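Putative capsular polysaccharide biosynthesis protein (Streptococcus pneumoniae serotype 4, PDB 6EWJ) is a putative sugar aminotransferase of teichoic acid biosynthesis that binds pyridoxal 5'-phosphate and probably uses it to carry out transamination. Local coordinates at residues E82-A87 with V105-Q110. Numbering follows the deposited sequence.
Sequences EVIVPA and VMVDIQ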
ATOM      1  N   GLU A  82       7.941   6.773  22.763  1.00 27.92           N
ATOM      2  CA  GLU A  82       9.247   6.891  22.108  1.00 26.56           C
ATOM      3  C   GLU A  82       9.659   5.567  21.457  1.00 24.90           C
ATOM      4  O   GLU A  82       9.335   4.458  21.952  1.00 24.61           O
ATOM      5  CB  GLU A  82      10.305   7.340  23.104  1.00 28.12           C
ATOM      6  CG  GLU A  82      10.088   8.783  23.555  1.00 29.28           C
ATOM      7  CD  GLU A  82      11.013   9.237  24.653  1.00 30.99           C
ATOM      8  OE1 GLU A  82      11.807   8.410  25.190  1.00 31.55           O
ATOM      9  OE2 GLU A  82      10.956  10.447  24.974  1.00 32.13           O
ATOM     10  N   VAL A  83      10.263   5.682  20.280  1.00 23.24           N
ATOM     11  CA  VAL A  83      10.790   4.521  19.561  1.00 22.35           C
ATOM     12  C   VAL A  83      12.214   4.791  19.214  1.00 21.88           C
ATOM     13  O   VAL A  83      12.517   5.785  18.568  1.00 21.80           O
ATOM     14  CB  VAL A  83      10.037   4.202  18.248  1.00 21.12           C
ATOM     15  CG1 VAL A  83      10.631   2.967  17.573  1.00 20.32           C
ATOM     16  CG2 VAL A  83       8.578   4.024  18.526  1.00 21.32           C
ATOM     17  N   ILE A  84      13.089   3.891  19.623  1.00 21.85           N
ATOM     18  CA  ILE A  84      14.498   4.073  19.396  1.00 21.78           C
ATOM     19  C   ILE A  84      14.919   3.465  18.056  1.00 20.91           C
ATOM     20  O   ILE A  84      14.585   2.316  17.747  1.00 21.01           O
ATOM     21  CB  ILE A  84      15.328   3.477  20.556  1.00 22.62           C
ATOM     22  CG1 ILE A  84      15.217   4.398  21.767  1.00 23.62           C
ATOM     23  CG2 ILE A  84      16.763   3.298  20.143  1.00 22.13           C
ATOM     24  CD1 ILE A  84      15.787   3.878  23.060  1.00 24.64           C
ATOM     25  N   VAL A  85      15.697   4.222  17.305  1.00 20.71           N
ATOM     26  CA  VAL A  85      16.257   3.786  16.047  1.00 20.11           C
ATOM     27  C   VAL A  85      17.728   4.217  15.965  1.00 20.64           C
ATOM     28  O   VAL A  85      18.101   5.219  16.558  1.00 20.48           O
ATOM     29  CB  VAL A  85      15.556   4.384  14.828  1.00 20.04           C
ATOM     30  CG1 VAL A  85      14.134   3.905  14.782  1.00 20.01           C
ATOM     31  CG2 VAL A  85      15.568   5.926  14.821  1.00 19.99           C
ATOM     32  N   PRO A  86      18.544   3.495  15.180  1.00 20.52           N
ATOM     33  CA  PRO A  86      19.884   4.015  14.944  1.00 20.87           C
ATOM     34  C   PRO A  86      19.900   5.284  14.132  1.00 21.25           C
ATOM     35  O   PRO A  86      19.002   5.504  13.306  1.00 20.41           O
ATOM     36  CB  PRO A  86      20.575   2.884  14.183  1.00 20.75           C
ATOM     37  CG  PRO A  86      19.720   1.651  14.350  1.00 20.34           C
ATOM     38  CD  PRO A  86      18.329   2.195  14.530  1.00 20.13           C
ATOM     39  N   ALA A  87      20.919   6.120  14.390  1.00 21.44           N
ATOM     40  CA  ALA A  87      21.161   7.331  13.606  1.00 21.87           C
ATOM     41  C   ALA A  87      21.626   6.975  12.191  1.00 22.15           C
ATOM     42  O   ALA A  87      21.376   7.745  11.241  1.00 21.61           O
ATOM     43  CB  ALA A  87      22.151   8.224  14.315  1.00 22.93           C
ATOM     44  N   VAL A 105      13.608   8.453  18.691  1.00 23.75           N
ATOM     45  CA  VAL A 105      14.775   8.730  19.488  1.00 24.58           C
ATOM     46  C   VAL A 105      15.958   8.022  18.811  1.00 24.43           C
ATOM     47  O   VAL A 105      15.986   6.803  18.716  1.00 24.36           O
ATOM     48  CB  VAL A 105      14.634   8.179  20.923  1.00 25.22           C
ATOM     49  CG1 VAL A 105      15.898   8.427  21.708  1.00 26.07           C
ATOM     50  CG2 VAL A 105      13.463   8.809  21.636  1.00 25.72           C
ATOM     51  N   MET A 106      16.924   8.793  18.329  1.00 24.09           N
ATOM     52  CA  MET A 106      18.047   8.251  17.583  1.00 22.92           C
ATOM     53  C   MET A 106      19.201   7.986  18.529  1.00 23.14           C
ATOM     54  O   MET A 106      19.379   8.729  19.517  1.00 23.71           O
ATOM     55  CB  MET A 106      18.470   9.233  16.480  1.00 23.04           C
ATOM     56  CG  MET A 106      17.380   9.480  15.450  1.00 23.14           C
ATOM     57  SD  MET A 106      17.995  10.453  14.058  1.00 23.17           S
ATOM     58  CE  MET A 106      16.396  10.874  13.369  1.00 23.22           C
ATOM     59  N   VAL A 107      19.953   6.936  18.221  1.00 22.06           N
ATOM     60  CA  VAL A 107      21.114   6.542  19.029  1.00 22.81           C
ATOM     61  C   VAL A 107      22.319   6.405  18.103  1.00 21.96           C
ATOM     62  O   VAL A 107      22.204   5.834  17.027  1.00 20.43           O
ATOM     63  CB  VAL A 107      20.860   5.228  19.776  1.00 23.18           C
ATOM     64  CG1 VAL A 107      22.082   4.811  20.572  1.00 24.05           C
ATOM     65  CG2 VAL A 107      19.676   5.377  20.719  1.00 23.66           C
ATOM     66  N   ASP A 108      23.469   6.925  18.553  1.00 21.96           N
ATOM     67  CA  ASP A 108      24.682   6.884  17.759  1.00 21.81           C
ATOM     68  C   ASP A 108      25.204   5.462  17.672  1.00 22.47           C
ATOM     69  O   ASP A 108      24.815   4.590  18.477  1.00 23.50           O
ATOM     70  CB  ASP A 108      25.789   7.817  18.323  1.00 22.12           C
ATOM     71  CG  ASP A 108      26.780   8.255  17.266  1.00 21.56           C
ATOM     72  OD1 ASP A 108      26.576   7.958  16.054  1.00 20.61           O
ATOM     73  OD2 ASP A 108      27.754   8.942  17.621  1.00 21.95           O
ATOM     74  N   ILE A 109      26.081   5.229  16.715  1.00 22.19           N
ATOM     75  CA  ILE A 109      26.558   3.914  16.441  1.00 22.68           C
ATOM     76  C   ILE A 109      27.963   3.753  17.015  1.00 23.95           C
ATOM     77  O   ILE A 109      28.483   4.662  17.663  1.00 25.30           O
ATOM     78  CB  ILE A 109      26.470   3.598  14.930  1.00 21.92           C
ATOM     79  CG1 ILE A 109      27.396   4.493  14.106  1.00 22.11           C
ATOM     80  CG2 ILE A 109      25.015   3.731  14.468  1.00 20.96           C
ATOM     81  CD1 ILE A 109      27.705   3.955  12.728  1.00 21.80           C
ATOM     82  N   GLN A 110      28.540   2.570  16.840  1.00 24.51           N
ATOM     83  CA  GLN A 110      29.854   2.255  17.380  1.00 25.88           C
ATOM     84  C   GLN A 110      30.951   2.729  16.413  1.00 26.92           C
ATOM     85  O   GLN A 110      30.665   3.157  15.298  1.00 25.30           O
ATOM     86  CB  GLN A 110      29.971   0.750  17.657  1.00 26.10           C
ATOM     87  CG  GLN A 110      28.893   0.206  18.604  1.00 26.03           C
ATOM     88  CD  GLN A 110      28.960  -1.314  18.793  1.00 26.36           C
ATOM     89  OE1 GLN A 110      30.034  -1.915  18.719  1.00 26.23           O
ATOM     90  NE2 GLN A 110      27.817  -1.934  19.110  1.00 25.95           N
TER
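A beta-alpha-beta unit of the aminotransferase fold pairs strand 82-86 with strand 103-107, and Ile84, Val85 and Pro86 lie in parallel register with Val105, Met106 and Val107. Val105 is gripped through both backbone polar atoms: its N donates to Val83 O (2.9 Å), and its O accepts from Val85 N (3.0 Å). Val85 O then takes the N-H of Val107, though the bond is bent, with 141° at the hydrogen. Ala87 N, one residue past the strand, donates to Val107 O (2.9 Å). Strand 103-107 is one edge of the sheet within this chain. Helix 92-99, the crossover of the unit, covers Val85, while helix 118-124 packs on Ile84 and Val107. On the face of Ile84 and Val105, under helix 118-124, Ile84 straddles two valines, CG1 lying 3.9 Å from Val105 CB and CG2 3.6 Å from Val107 CG2. Val105 CG2, anti to its own carbonyl carbon, rests along the extended chain of Glu82, 3.8 Å from Glu82 CB, and Glu82 OE1 is hydrogen-bonded to Thr126 OG1. On the face toward helix 92-99, the side chains of Val85 and Met106 lie side by side, pointing the same way, with Val85 CG2 4.0 Å from Met106 CG; the Met106 side chain also touches Phe365.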